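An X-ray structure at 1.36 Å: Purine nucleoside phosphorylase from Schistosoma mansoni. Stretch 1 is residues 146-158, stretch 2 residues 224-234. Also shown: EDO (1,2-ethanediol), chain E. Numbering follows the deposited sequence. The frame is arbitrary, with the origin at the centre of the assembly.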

# COMPACT_ATOMS: atom_id res chain seq x y z
N ASN A 146 -4.27 -1.32 -3.06
CA ASN A 146 -5.09 -0.15 -3.33
C ASN A 146 -5.21 0.15 -4.82
O ASN A 146 -5.44 1.30 -5.21
CB ASN A 146 -4.60 1.06 -2.54
CG ASN A 146 -5.06 1.05 -1.10
OD1 ASN A 146 -6.11 0.49 -0.76
ND2 ASN A 146 -4.30 1.69 -0.23
N ASN A 147 -5.07 -0.85 -5.68
CA ASN A 147 -5.32 -0.65 -7.11
C ASN A 147 -6.73 -0.12 -7.30
O ASN A 147 -7.67 -0.52 -6.60
CB ASN A 147 -5.16 -2.00 -7.82
CG ASN A 147 -5.03 -1.90 -9.33
OD1 ASN A 147 -5.98 -1.51 -10.04
ND2 ASN A 147 -3.86 -2.30 -9.85
N VAL A 148 -6.88 0.79 -8.28
CA VAL A 148 -8.19 1.36 -8.59
C VAL A 148 -9.22 0.31 -9.01
O VAL A 148 -10.43 0.56 -8.92
CB VAL A 148 -8.03 2.48 -9.65
CG1 VAL A 148 -7.67 1.89 -11.00
CG2 VAL A 148 -9.31 3.32 -9.75
N LEU A 149 -8.77 -0.89 -9.45
CA LEU A 149 -9.69 -1.95 -9.83
C LEU A 149 -10.02 -2.94 -8.71
O LEU A 149 -10.80 -3.87 -8.95
CB LEU A 149 -9.16 -2.70 -11.07
CG LEU A 149 -9.34 -1.98 -12.41
CD1 LEU A 149 -8.59 -2.73 -13.50
CD2 LEU A 149 -10.84 -1.86 -12.76
N VAL A 150 -9.46 -2.77 -7.50
CA VAL A 150 -9.86 -3.66 -6.41
C VAL A 150 -11.36 -3.53 -6.19
O VAL A 150 -11.89 -2.42 -6.07
CB VAL A 150 -9.07 -3.35 -5.14
CG1 VAL A 150 -9.69 -4.08 -3.94
CG2 VAL A 150 -7.63 -3.77 -5.28
N GLY A 151 -12.04 -4.68 -6.09
CA GLY A 151 -13.47 -4.75 -5.98
C GLY A 151 -14.01 -5.71 -7.02
O GLY A 151 -13.26 -6.27 -7.82
N PRO A 152 -15.33 -5.88 -7.06
CA PRO A 152 -15.91 -6.73 -8.11
C PRO A 152 -15.54 -6.18 -9.48
O PRO A 152 -15.45 -4.97 -9.67
CB PRO A 152 -17.42 -6.60 -7.87
CG PRO A 152 -17.58 -5.33 -7.08
CD PRO A 152 -16.35 -5.24 -6.22
N ASN A 153 -15.29 -7.08 -10.43
CA ASN A 153 -15.09 -6.64 -11.80
C ASN A 153 -16.42 -6.27 -12.46
O ASN A 153 -17.43 -6.95 -12.28
CB ASN A 153 -14.41 -7.71 -12.65
CG ASN A 153 -13.98 -7.16 -14.00
OD1 ASN A 153 -13.21 -6.21 -14.06
ND2 ASN A 153 -14.47 -7.74 -15.09
N GLN A 154 -16.39 -5.20 -13.25
CA GLN A 154 -17.54 -4.80 -14.06
C GLN A 154 -17.30 -5.34 -15.47
O GLN A 154 -16.62 -4.71 -16.29
CB GLN A 154 -17.72 -3.28 -14.01
CG GLN A 154 -17.86 -2.74 -12.59
CD GLN A 154 -19.00 -3.38 -11.81
OE1 GLN A 154 -19.99 -3.83 -12.38
NE2 GLN A 154 -18.86 -3.41 -10.49
N ASP A 155 -17.86 -6.52 -15.72
CA ASP A 155 -17.52 -7.29 -16.92
C ASP A 155 -17.87 -6.55 -18.21
O ASP A 155 -17.20 -6.75 -19.24
CB ASP A 155 -18.26 -8.63 -16.91
CG ASP A 155 -17.85 -9.52 -15.73
OD1 ASP A 155 -16.67 -9.51 -15.36
OD2 ASP A 155 -18.72 -10.24 -15.19
N GLU A 156 -18.90 -5.71 -18.19
CA GLU A 156 -19.29 -5.00 -19.41
C GLU A 156 -18.22 -4.03 -19.87
O GLU A 156 -18.20 -3.65 -21.05
CB GLU A 156 -20.59 -4.23 -19.20
CG GLU A 156 -21.78 -5.12 -18.93
CD GLU A 156 -21.98 -5.40 -17.46
OE1 GLU A 156 -21.04 -5.17 -16.65
OE2 GLU A 156 -23.09 -5.85 -17.11
N PHE A 157 -17.33 -3.60 -18.97
CA PHE A 157 -16.28 -2.68 -19.35
C PHE A 157 -14.97 -3.37 -19.72
O PHE A 157 -14.28 -2.91 -20.62
CB PHE A 157 -16.06 -1.63 -18.26
CG PHE A 157 -17.22 -0.69 -18.12
CD1 PHE A 157 -17.41 0.33 -19.05
CD2 PHE A 157 -18.13 -0.84 -17.10
CE1 PHE A 157 -18.50 1.18 -18.94
CE2 PHE A 157 -19.21 0.02 -16.98
CZ PHE A 157 -19.40 1.02 -17.91
N GLY A 158 -14.63 -4.47 -19.06
CA GLY A 158 -13.34 -5.08 -19.29
C GLY A 158 -13.13 -6.32 -18.47
O GLY A 158 -13.99 -6.75 -17.71
N VAL A 224 -2.14 7.33 -12.89
CA VAL A 224 -2.18 5.87 -12.94
C VAL A 224 -3.58 5.30 -12.72
O VAL A 224 -3.98 4.38 -13.45
CB VAL A 224 -1.10 5.26 -12.02
CG1 VAL A 224 -1.31 3.76 -11.82
CG2 VAL A 224 0.29 5.55 -12.59
N PRO A 225 -4.39 5.81 -11.78
CA PRO A 225 -5.75 5.25 -11.65
C PRO A 225 -6.58 5.43 -12.91
O PRO A 225 -7.22 4.48 -13.38
CB PRO A 225 -6.34 6.02 -10.45
CG PRO A 225 -5.10 6.43 -9.64
CD PRO A 225 -4.08 6.76 -10.69
N GLU A 226 -6.51 6.62 -13.51
CA GLU A 226 -7.28 6.88 -14.72
C GLU A 226 -6.77 6.04 -15.87
O GLU A 226 -7.57 5.53 -16.67
CB GLU A 226 -7.19 8.36 -15.10
CG GLU A 226 -7.88 9.29 -14.14
CD GLU A 226 -6.94 9.92 -13.15
OE1 GLU A 226 -6.05 9.21 -12.66
OE2 GLU A 226 -7.10 11.13 -12.86
N VAL A 227 -5.44 5.90 -15.99
CA VAL A 227 -4.85 5.06 -17.03
C VAL A 227 -5.38 3.64 -16.93
O VAL A 227 -5.70 3.01 -17.95
CB VAL A 227 -3.31 5.08 -16.93
CG1 VAL A 227 -2.70 4.04 -17.86
CG2 VAL A 227 -2.76 6.47 -17.26
N ILE A 228 -5.46 3.10 -15.71
CA ILE A 228 -5.88 1.72 -15.54
C ILE A 228 -7.35 1.56 -15.90
O ILE A 228 -7.73 0.60 -16.58
CB ILE A 228 -5.56 1.25 -14.12
CG1 ILE A 228 -4.04 1.06 -14.00
CG2 ILE A 228 -6.31 -0.04 -13.76
CD1 ILE A 228 -3.54 0.78 -12.57
N ILE A 229 -8.21 2.49 -15.48
CA ILE A 229 -9.62 2.38 -15.83
C ILE A 229 -9.80 2.49 -17.34
O ILE A 229 -10.57 1.73 -17.94
CB ILE A 229 -10.47 3.42 -15.06
CG1 ILE A 229 -10.37 3.18 -13.55
CG2 ILE A 229 -11.93 3.34 -15.52
CD1 ILE A 229 -10.75 1.76 -13.09
N ALA A 230 -9.07 3.41 -17.97
CA ALA A 230 -9.14 3.55 -19.43
C ALA A 230 -8.66 2.28 -20.12
O ALA A 230 -9.34 1.76 -21.03
CB ALA A 230 -8.30 4.75 -19.87
N CYS A 231 -7.51 1.75 -19.70
CA CYS A 231 -6.97 0.54 -20.30
C CYS A 231 -7.94 -0.63 -20.14
O CYS A 231 -8.15 -1.41 -21.07
CB CYS A 231 -5.62 0.22 -19.65
SG CYS A 231 -4.80 -1.25 -20.29
N HIS A 232 -8.56 -0.73 -18.96
CA HIS A 232 -9.50 -1.80 -18.69
C HIS A 232 -10.65 -1.80 -19.70
O HIS A 232 -11.10 -2.86 -20.14
CB HIS A 232 -9.98 -1.65 -17.25
CG HIS A 232 -11.01 -2.64 -16.83
ND1 HIS A 232 -12.36 -2.34 -16.81
CD2 HIS A 232 -10.90 -3.91 -16.37
CE1 HIS A 232 -13.03 -3.39 -16.36
NE2 HIS A 232 -12.17 -4.36 -16.10
N CYS A 233 -11.13 -0.61 -20.09
CA CYS A 233 -12.27 -0.53 -21.00
C CYS A 233 -11.87 -0.20 -22.44
O CYS A 233 -12.74 0.17 -23.25
CB CYS A 233 -13.35 0.42 -20.46
SG CYS A 233 -12.95 2.18 -20.49
N GLY A 234 -10.60 -0.34 -22.79
CA GLY A 234 -10.18 -0.24 -24.18
C GLY A 234 -9.94 1.16 -24.72
O GLY A 234 -9.89 1.33 -25.94
C1 EDO E . -18.52 -0.62 -22.33
O1 EDO E . -17.13 -0.97 -22.44
C2 EDO E . -19.21 -0.75 -23.68
O2 EDO E . -18.88 0.37 -24.51

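Stretch 146-158 packs on the 224-232 helix and the residues just beyond it; the two stretches bury 537 Å², both sides summed. In the type I turn from Asn 147 to Val 150, closed by Val 150 N to Asn 147 O (3.0 Å), Val 148 (p) and Leu 149 (m, t) point toward the helix. Asn 147, in the t rotamer, brings OD1 within 2.9 Å of Leu 149 N, a hydrogen bond that ties its side chain to the turn. Val 148 CG1 lies 3.6 Å from Ile 228 CG2 and 3.7 Å from Ile 229 CD1, while Leu 149 CD1 and CD2 approach the same two atoms at 3.5 and 3.6 Å, respectively. The m, m rotamer of Ile 229 carries its end into this apolar cluster although its CA-to-CB bond runs sideways.

His 232 (t) is the most extensively covered residue. Leu 149 CD2 sits over one face of its imidazole, 4.2 Å from the centroid, and Gly 158 CA over the opposite face at 3.6 Å. At the ring edge, His 232 NE2 donates to Asn 153 OD1 (2.9 Å, N-H...O 140°), which the t rotamer of Asn 153 brings near although CA-to-CB points sideways. Asn 153 ND2 donates to Gly 158 O and Asp 155 OD1, both at 2.8 Å. A CB on Gly 158 would lie 2.0 Å from His 232 O, so the close backbone approach depends on its absence.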